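Local atomic coordinates of putative exported protein (Bacteroides fragilis, PDB entry 4RAA), a protein that is of unknown function but folds as a six-bladed beta-propeller of the YWTD superfamily and is probably exported from the cytoplasm. Residues D226-F232 / L248-I254; T182-S186 / S255-V259. All coordinates share one frame. Where two conformers were deposited one is given. Residue numbers count along the deposited sequence, not the author numbering.

In the fold
Contacts 1 and 2 share one piece of chain: helix 245-250 and strand 254-261 follow each other, so residues 248-254 of contact 1 run straight into residues 255-259 of contact 2. Their centres lie about 13 Å apart and they touch, with Leu248 CD2 3.9 Å from Thr183 OG1 and 3.6 Å from Ser255 O, and Ile249 CG1 3.3 Å from Ser255 OG. Contact 1 sits about 22 Å from the centre of the chain, contact 2 about 9 Å, so the pair leads from nearer the periphery toward the middle. Contact 1 packs the connection after strand 213-222 on itself; contact 2 sets the far loop between strands 168-174 and 189-192 against strand 254-261.

Contact 1 of 2, residues D226-F232 / L248-I254; sequences DIPSLDF and LIQSDYI
Tyr253 lays one face of its ring over Pro228, whose CA sits 3.6 Å from the ring centroid and 16° off the normal, a CH-pi contact. The m rotamer (chi1 -69°, chi2 -67°) places the ring there, and its edge, led by CE2, turns toward the face of Phe232. This is a T-shaped pair: centroids 5.0 Å apart, planes at 63°, Phe232 CD2 to Tyr253 CE2 3.6 Å. Phe232, in t, belongs to helix 230-237, which starts after Ser229; there Ser229 OG accepts from Phe232 N at 3.1 Å as an N-cap. Residues 226-229 approach it in extended conformation. Asp226 lies opposite Tyr253 (CA atoms 5.3 Å apart) and Ile227 opposite Ile254 (5.0 Å), and one backbone hydrogen bond, Ile254 N to Asp226 O at 2.7 Å, sets that register. From the end of helix 245-250, Leu248 (t, p) brings CD1 to 3.3 Å from Pro228 CG and 4.2 Å from Phe232 CE1. Ser251 then closes back on the helix, its OG and N donating to Leu248 O at 2.6 and 3.2 Å, with its CB 3.8 Å from Phe232 CZ. Asp252 O also accepts from Thr225 OG1. This packs the loop and first turn of helix 230-237 against the end of helix 245-250 and the residues after it, within the connection between strands 213-222 and 254-261 of the beta-propeller.

Contact 2 of 2, residues T182-S186 / S255-V259; sequences TTGPS and SYYCV
One hydrogen bond crosses between the loop 182-186 and the strand 255-259: Thr183, with chi1 in t, donates from OG1 to Ser255 O at 3.0 Å. The nearest CA pairs are Gly184 with Tyr256, 5.3 Å apart, and Pro185 with Cys258, 6.0 Å apart. No backbone hydrogen bond joins them, so the loop lies against the strand without adding to its sheet.

The remaining contacts are van der Waals packing. Tyr256, at chi1 164° and chi2 -83°, swings its ring along the loop: CD2 is 3.5 Å from Thr183 O, which meets the ring edge, while CE2 is 3.6 Å from Gly184 C and 3.5 Å from Pro185 N. Pro185 CD lies 4.1 Å from Tyr256 CE2, and Pro185 CB 3.5 Å from Tyr256 OH. On past the ring, Pro185 CD reaches Tyr257 O at 3.4 Å and Pro185 CG reaches Cys258 CB at 4.1 Å, so the proline spans three successive strand residues. Gly184 has phi/psi of -70/-167°, where a CB would clash with Pro185 CD.

Tyr257 points away from the loop, and its OH hydrogen-bonds to Thr200 O and Asp203 O. Strand 254-261 is an edge strand of its four-stranded sheet, paired antiparallel with strand 265-272. This is plain packing between parts of the beta-propeller: a loop linking two earlier sheets, between strands 168-174 and 189-192, lies on that edge strand. Thr183 also touches Leu245 and Leu248 of helix 245-250, so the loop packs against both that helix and the strand that follows.

Contact 1 of 2, residues D226-F232 / L248-I254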
ATOM      1  N   ASP A 226     -38.543 -18.965   4.738  1.00 42.80           N
ATOM      2  CA  ASP A 226     -37.191 -19.330   5.119  1.00 42.02           C
ATOM      3  C   ASP A 226     -36.234 -18.858   4.022  1.00 41.28           C
ATOM      4  O   ASP A 226     -36.667 -18.309   3.008  1.00 41.29           O
ATOM      5  CB  ASP A 226     -37.127 -20.870   5.277  1.00 42.98           C
ATOM      6  CG  ASP A 226     -35.950 -21.356   6.123  1.00 42.25           C
ATOM      7  OD1 ASP A 226     -35.198 -20.551   6.696  1.00 41.16           O
ATOM      8  OD2 ASP A 226     -35.781 -22.582   6.223  1.00 43.28           O
ATOM      9  N   ILE A 227     -34.938 -18.994   4.274  1.00 40.28           N
ATOM     10  CA  ILE A 227     -33.913 -18.795   3.241  1.00 40.11           C
ATOM     11  C   ILE A 227     -34.042 -19.891   2.164  1.00 42.09           C
ATOM     12  O   ILE A 227     -34.518 -20.993   2.463  1.00 43.68           O
ATOM     13  CB  ILE A 227     -32.456 -18.876   3.779  1.00 39.32           C
ATOM     14  CG1 ILE A 227     -32.306 -20.039   4.799  1.00 40.75           C
ATOM     15  CG2 ILE A 227     -32.062 -17.546   4.388  1.00 37.37           C
ATOM     16  CD1 ILE A 227     -30.933 -20.632   4.943  1.00 41.15           C
ATOM     17  N   PRO A 228     -33.595 -19.609   0.923  1.00 42.36           N
ATOM     18  CA  PRO A 228     -33.625 -20.633  -0.137  1.00 43.86           C
ATOM     19  C   PRO A 228     -32.703 -21.814   0.149  1.00 44.32           C
ATOM     20  O   PRO A 228     -31.651 -21.617   0.762  1.00 43.17           O
ATOM     21  CB  PRO A 228     -33.108 -19.878  -1.365  1.00 43.42           C
ATOM     22  CG  PRO A 228     -33.306 -18.456  -1.028  1.00 41.95           C
ATOM     23  CD  PRO A 228     -33.027 -18.351   0.418  1.00 40.94           C
ATOM     24  N   SER A 229     -33.090 -23.010  -0.298  1.00 46.12           N
ATOM     25  CA  SER A 229     -32.245 -24.207  -0.147  1.00 47.65           C
ATOM     26  C   SER A 229     -31.076 -24.137  -1.131  1.00 48.12           C
ATOM     27  O   SER A 229     -31.089 -23.330  -2.063  1.00 48.80           O
ATOM     28  CB  SER A 229     -33.047 -25.496  -0.398  1.00 49.76           C
ATOM     29  OG  SER A 229     -33.502 -25.590  -1.738  1.00 50.53           O
ATOM     30  N   LEU A 230     -30.077 -24.986  -0.936  1.00 48.82           N
ATOM     31  CA  LEU A 230     -28.935 -25.047  -1.862  1.00 49.28           C
ATOM     32  C   LEU A 230     -29.373 -25.544  -3.250  1.00 50.90           C
ATOM     33  O   LEU A 230     -28.894 -25.031  -4.261  1.00 50.95           O
ATOM     34  CB  LEU A 230     -27.821 -25.933  -1.294  1.00 50.59           C
ATOM     35  CG  LEU A 230     -26.498 -26.043  -2.065  1.00 51.31           C
ATOM     36  CD1 LEU A 230     -25.893 -24.667  -2.304  1.00 49.81           C
ATOM     37  CD2 LEU A 230     -25.524 -26.940  -1.315  1.00 51.36           C
ATOM     38  N   ASP A 231     -30.296 -26.513  -3.281  1.00 52.44           N
ATOM     39  CA  ASP A 231     -30.842 -27.069  -4.535  1.00 54.03           C
ATOM     40  C   ASP A 231     -31.637 -26.054  -5.345  1.00 52.99           C
ATOM     41  O   ASP A 231     -31.514 -26.018  -6.577  1.00 54.02           O
ATOM     42  CB  ASP A 231     -31.717 -28.311  -4.266  1.00 56.33           C
ATOM     43  CG  ASP A 231     -30.916 -29.498  -3.752  1.00 57.68           C
ATOM     44  OD1 ASP A 231     -29.699 -29.356  -3.516  1.00 57.40           O
ATOM     45  OD2 ASP A 231     -31.498 -30.586  -3.586  1.00 59.46           O
ATOM     46  N   PHE A 232     -32.461 -25.257  -4.663  1.00 51.06           N
ATOM     47  CA  PHE A 232     -33.232 -24.193  -5.324  1.00 50.07           C
ATOM     48  C   PHE A 232     -32.308 -23.177  -6.010  1.00 48.82           C
ATOM     49  O   PHE A 232     -32.604 -22.743  -7.129  1.00 48.90           O
ATOM     50  CB  PHE A 232     -34.146 -23.472  -4.334  1.00 48.83           C
ATOM     51  CG  PHE A 232     -34.970 -22.383  -4.960  1.00 48.43           C
ATOM     52  CD1 PHE A 232     -34.474 -21.074  -5.051  1.00 46.64           C
ATOM     53  CD2 PHE A 232     -36.233 -22.664  -5.483  1.00 50.09           C
ATOM     54  CE1 PHE A 232     -35.224 -20.067  -5.638  1.00 46.73           C
ATOM     55  CE2 PHE A 232     -36.998 -21.659  -6.061  1.00 49.99           C
ATOM     56  CZ  PHE A 232     -36.492 -20.358  -6.141  1.00 48.39           C
ATOM     57  N   LEU A 248     -35.782 -16.177  -7.659  1.00 46.38           N
ATOM     58  CA  LEU A 248     -35.817 -16.080  -6.204  1.00 45.50           C
ATOM     59  C   LEU A 248     -36.968 -15.189  -5.709  1.00 45.87           C
ATOM     60  O   LEU A 248     -37.656 -15.536  -4.753  1.00 46.45           O
ATOM     61  CB  LEU A 248     -34.469 -15.565  -5.691  1.00 43.62           C
ATOM     62  CG  LEU A 248     -34.263 -15.355  -4.192  1.00 42.20           C
ATOM     63  CD1 LEU A 248     -34.664 -16.573  -3.390  1.00 42.50           C
ATOM     64  CD2 LEU A 248     -32.813 -14.989  -3.896  1.00 40.76           C
ATOM     65  N   ILE A 249     -37.166 -14.058  -6.379  1.00 46.48           N
ATOM     66  CA  ILE A 249     -38.245 -13.104  -6.055  1.00 47.96           C
ATOM     67  C   ILE A 249     -39.649 -13.687  -6.326  1.00 49.81           C
ATOM     68  O   ILE A 249     -40.599 -13.347  -5.618  1.00 50.12           O
ATOM     69  CB  ILE A 249     -37.955 -11.723  -6.730  1.00 49.60           C
ATOM     70  CG1 ILE A 249     -36.837 -11.038  -5.922  1.00 49.09           C
ATOM     71  CG2 ILE A 249     -39.180 -10.814  -6.791  1.00 50.18           C
ATOM     72  CD1 ILE A 249     -36.233  -9.809  -6.552  1.00 50.85           C
ATOM     73  N   GLN A 250     -39.761 -14.580  -7.312  1.00 51.56           N
ATOM     74  CA  GLN A 250     -41.028 -15.265  -7.617  1.00 53.91           C
ATOM     75  C   GLN A 250     -41.436 -16.290  -6.554  1.00 55.29           C
ATOM     76  O   GLN A 250     -42.614 -16.641  -6.486  1.00 57.77           O
ATOM     77  CB  GLN A 250     -40.975 -15.997  -8.975  1.00 55.39           C
ATOM     78  CG  GLN A 250     -40.611 -15.142 -10.185  1.00 55.43           C
ATOM     79  CD  GLN A 250     -41.465 -13.899 -10.334  1.00 54.87           C
ATOM     80  OE1 GLN A 250     -40.953 -12.800 -10.556  1.00 53.10           O
ATOM     81  NE2 GLN A 250     -42.772 -14.063 -10.180  1.00 56.51           N
ATOM     82  N   SER A 251     -40.482 -16.776  -5.748  1.00 54.69           N
ATOM     83  CA  SER A 251     -40.752 -17.793  -4.720  1.00 54.72           C
ATOM     84  C   SER A 251     -41.200 -17.214  -3.383  1.00 52.47           C
ATOM     85  O   SER A 251     -41.070 -16.015  -3.124  1.00 49.05           O
ATOM     86  CB  SER A 251     -39.509 -18.664  -4.486  1.00 54.76           C
ATOM     87  OG  SER A 251     -38.449 -17.906  -3.925  1.00 53.26           O
ATOM     88  N   ASP A 252     -41.706 -18.115  -2.541  1.00 53.87           N
ATOM     89  CA  ASP A 252     -42.120 -17.798  -1.176  1.00 53.49           C
ATOM     90  C   ASP A 252     -40.928 -17.582  -0.233  1.00 50.85           C
ATOM     91  O   ASP A 252     -41.133 -17.065   0.862  1.00 51.22           O
ATOM     92  CB  ASP A 252     -43.021 -18.910  -0.604  1.00 56.84           C
ATOM     93  CG  ASP A 252     -44.375 -19.024  -1.326  1.00 59.90           C
ATOM     94  OD1 ASP A 252     -45.033 -17.988  -1.583  1.00 59.35           O
ATOM     95  OD2 ASP A 252     -44.802 -20.166  -1.599  1.00 62.40           O
ATOM     96  N   TYR A 253     -39.709 -17.984  -0.637  1.00 48.93           N
ATOM     97  CA  TYR A 253     -38.466 -17.816   0.169  1.00 46.06           C
ATOM     98  C   TYR A 253     -38.113 -16.358   0.475  1.00 43.23           C
ATOM     99  O   TYR A 253     -38.702 -15.438  -0.099  1.00 44.30           O
ATOM    100  CB  TYR A 253     -37.249 -18.438  -0.546  1.00 45.88           C
ATOM    101  CG  TYR A 253     -37.220 -19.947  -0.666  1.00 47.77           C
ATOM    102  CD1 TYR A 253     -37.080 -20.763   0.475  1.00 48.69           C
ATOM    103  CD2 TYR A 253     -37.247 -20.570  -1.919  1.00 48.99           C
ATOM    104  CE1 TYR A 253     -37.006 -22.158   0.368  1.00 50.09           C
ATOM    105  CE2 TYR A 253     -37.182 -21.955  -2.036  1.00 51.32           C
ATOM    106  CZ  TYR A 253     -37.059 -22.747  -0.900  1.00 51.92           C
ATOM    107  OH  TYR A 253     -36.994 -24.114  -1.050  1.00 53.92           O
ATOM    108  N   ILE A 254     -37.146 -16.165   1.376  1.00 40.66           N
ATOM    109  CA  ILE A 254     -36.636 -14.836   1.731  1.00 38.66           C
ATOM    110  C   ILE A 254     -35.687 -14.384   0.615  1.00 38.53           C
ATOM    111  O   ILE A 254     -34.603 -14.946   0.442  1.00 38.91           O
ATOM    112  CB  ILE A 254     -35.926 -14.796   3.104  1.00 37.07           C
ATOM    113  CG1 ILE A 254     -36.952 -15.034   4.220  1.00 37.68           C
ATOM    114  CG2 ILE A 254     -35.234 -13.446   3.327  1.00 35.35           C
ATOM    115  CD1 ILE A 254     -36.362 -15.331   5.587  1.00 37.30           C
TER

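Contact 2 of 2, residues T182-S186 / S255-V259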
ATOM      1  N   THR A 182     -24.662 -11.800  -6.480  1.00 45.80           N
ATOM      2  CA  THR A 182     -24.879 -11.700  -5.019  1.00 48.00           C
ATOM      3  C   THR A 182     -26.266 -11.139  -4.766  1.00 49.82           C
ATOM      4  O   THR A 182     -26.697 -10.252  -5.494  1.00 51.46           O
ATOM      5  CB  THR A 182     -23.899 -10.701  -4.378  1.00 48.02           C
ATOM      6  OG1 THR A 182     -22.572 -10.979  -4.829  1.00 50.13           O
ATOM      7  CG2 THR A 182     -23.963 -10.755  -2.829  1.00 50.88           C
ATOM      8  N   THR A 183     -26.925 -11.583  -3.697  1.00 53.14           N
ATOM      9  CA  THR A 183     -28.300 -11.140  -3.405  1.00 57.02           C
ATOM     10  C   THR A 183     -28.473 -10.238  -2.190  1.00 54.90           C
ATOM     11  O   THR A 183     -29.314  -9.342  -2.233  1.00 57.64           O
ATOM     12  CB  THR A 183     -29.291 -12.324  -3.298  1.00 63.28           C
ATOM     13  OG1 THR A 183     -30.631 -11.813  -3.205  1.00 72.89           O
ATOM     14  CG2 THR A 183     -29.003 -13.252  -2.094  1.00 60.77           C
ATOM     15  N   GLY A 184     -27.712 -10.481  -1.121  1.00 50.55           N
ATOM     16  CA  GLY A 184     -27.844  -9.727   0.136  1.00 48.43           C
ATOM     17  C   GLY A 184     -27.373  -8.281   0.087  1.00 46.72           C
ATOM     18  O   GLY A 184     -27.151  -7.744  -0.998  1.00 48.73           O
ATOM     19  N   PRO A 185     -27.223  -7.623   1.261  1.00 43.67           N
ATOM     20  CA  PRO A 185     -26.745  -6.228   1.282  1.00 41.65           C
ATOM     21  C   PRO A 185     -25.266  -6.149   0.950  1.00 40.41           C
ATOM     22  O   PRO A 185     -24.566  -7.166   1.012  1.00 41.17           O
ATOM     23  CB  PRO A 185     -26.972  -5.796   2.724  1.00 40.48           C
ATOM     24  CG  PRO A 185     -26.830  -7.059   3.494  1.00 41.42           C
ATOM     25  CD  PRO A 185     -27.414  -8.139   2.627  1.00 41.68           C
ATOM     26  N   SER A 186     -24.808  -4.953   0.593  1.00 40.94           N
ATOM     27  CA  SER A 186     -23.393  -4.721   0.244  1.00 41.28           C
ATOM     28  C   SER A 186     -22.492  -4.717   1.485  1.00 39.02           C
ATOM     29  O   SER A 186     -21.355  -5.174   1.416  1.00 40.47           O
ATOM     30  CB  SER A 186     -23.237  -3.417  -0.532  1.00 40.44           C
ATOM     31  OG  SER A 186     -23.742  -2.347   0.227  1.00 39.50           O
ATOM     32  N   SER A 255     -36.112 -13.347  -0.102  1.00 38.45           N
ATOM     33  CA  SER A 255     -35.380 -12.769  -1.238  1.00 37.89           C
ATOM     34  C   SER A 255     -34.069 -12.063  -0.856  1.00 36.10           C
ATOM     35  O   SER A 255     -33.047 -12.276  -1.490  1.00 36.19           O
ATOM     36  CB  SER A 255     -36.309 -11.797  -1.997  1.00 37.90           C
ATOM     37  OG  SER A 255     -35.576 -10.946  -2.843  1.00 38.57           O
ATOM     38  N   TYR A 256     -34.151 -11.210   0.160  1.00 34.96           N
ATOM     39  CA  TYR A 256     -33.056 -10.374   0.676  1.00 33.39           C
ATOM     40  C   TYR A 256     -33.280 -10.180   2.171  1.00 32.53           C
ATOM     41  O   TYR A 256     -34.414 -10.286   2.624  1.00 32.72           O
ATOM     42  CB  TYR A 256     -33.112  -9.007  -0.036  1.00 33.09           C
ATOM     43  CG  TYR A 256     -32.334  -7.821   0.567  1.00 32.77           C
ATOM     44  CD1 TYR A 256     -32.861  -7.047   1.617  1.00 32.34           C
ATOM     45  CD2 TYR A 256     -31.099  -7.425   0.035  1.00 33.21           C
ATOM     46  CE1 TYR A 256     -32.159  -5.955   2.139  1.00 31.69           C
ATOM     47  CE2 TYR A 256     -30.391  -6.334   0.551  1.00 32.27           C
ATOM     48  CZ  TYR A 256     -30.926  -5.602   1.593  1.00 31.80           C
ATOM     49  OH  TYR A 256     -30.212  -4.536   2.077  1.00 31.63           O
ATOM     50  N   TYR A 257     -32.212  -9.934   2.933  1.00 31.41           N
ATOM     51  CA  TYR A 257     -32.352  -9.559   4.351  1.00 30.80           C
ATOM     52  C   TYR A 257     -31.110  -8.842   4.850  1.00 29.93           C
ATOM     53  O   TYR A 257     -30.008  -9.283   4.539  1.00 30.02           O
ATOM     54  CB  TYR A 257     -32.703 -10.755   5.273  1.00 31.35           C
ATOM     55  CG  TYR A 257     -31.545 -11.592   5.801  1.00 31.09           C
ATOM     56  CD1 TYR A 257     -30.988 -12.632   5.040  1.00 31.40           C
ATOM     57  CD2 TYR A 257     -31.009 -11.345   7.081  1.00 30.58           C
ATOM     58  CE1 TYR A 257     -29.923 -13.393   5.538  1.00 31.54           C
ATOM     59  CE2 TYR A 257     -29.952 -12.102   7.588  1.00 30.54           C
ATOM     60  CZ  TYR A 257     -29.416 -13.123   6.817  1.00 30.73           C
ATOM     61  OH  TYR A 257     -28.396 -13.861   7.315  1.00 30.21           O
ATOM     62  N   CYS A 258     -31.302  -7.725   5.566  1.00 29.62           N
ATOM     63  CA  CYS A 258     -30.188  -6.974   6.163  0.50 29.26           C
ATOM     64  C   CYS A 258     -30.436  -6.885   7.667  1.00 29.68           C
ATOM     65  O   CYS A 258     -31.575  -6.923   8.111  1.00 31.31           O
ATOM     66  CB  CYS A 258     -30.028  -5.588   5.523  0.50 28.53           C
ATOM     67  SG  CYS A 258     -31.208  -4.328   6.037  0.50 28.49           S
ATOM     68  N   VAL A 259     -29.361  -6.791   8.441  1.00 29.79           N
ATOM     69  CA  VAL A 259     -29.442  -6.713   9.904  1.00 30.52           C
ATOM     70  C   VAL A 259     -28.604  -5.543  10.423  1.00 30.34           C
ATOM     71  O   VAL A 259     -27.463  -5.319   9.964  1.00 29.67           O
ATOM     72  CB  VAL A 259     -28.926  -8.002  10.614  1.00 31.24           C
ATOM     73  CG1 VAL A 259     -29.079  -7.890  12.137  1.00 31.76           C
ATOM     74  CG2 VAL A 259     -29.642  -9.251  10.101  1.00 31.98           C
TER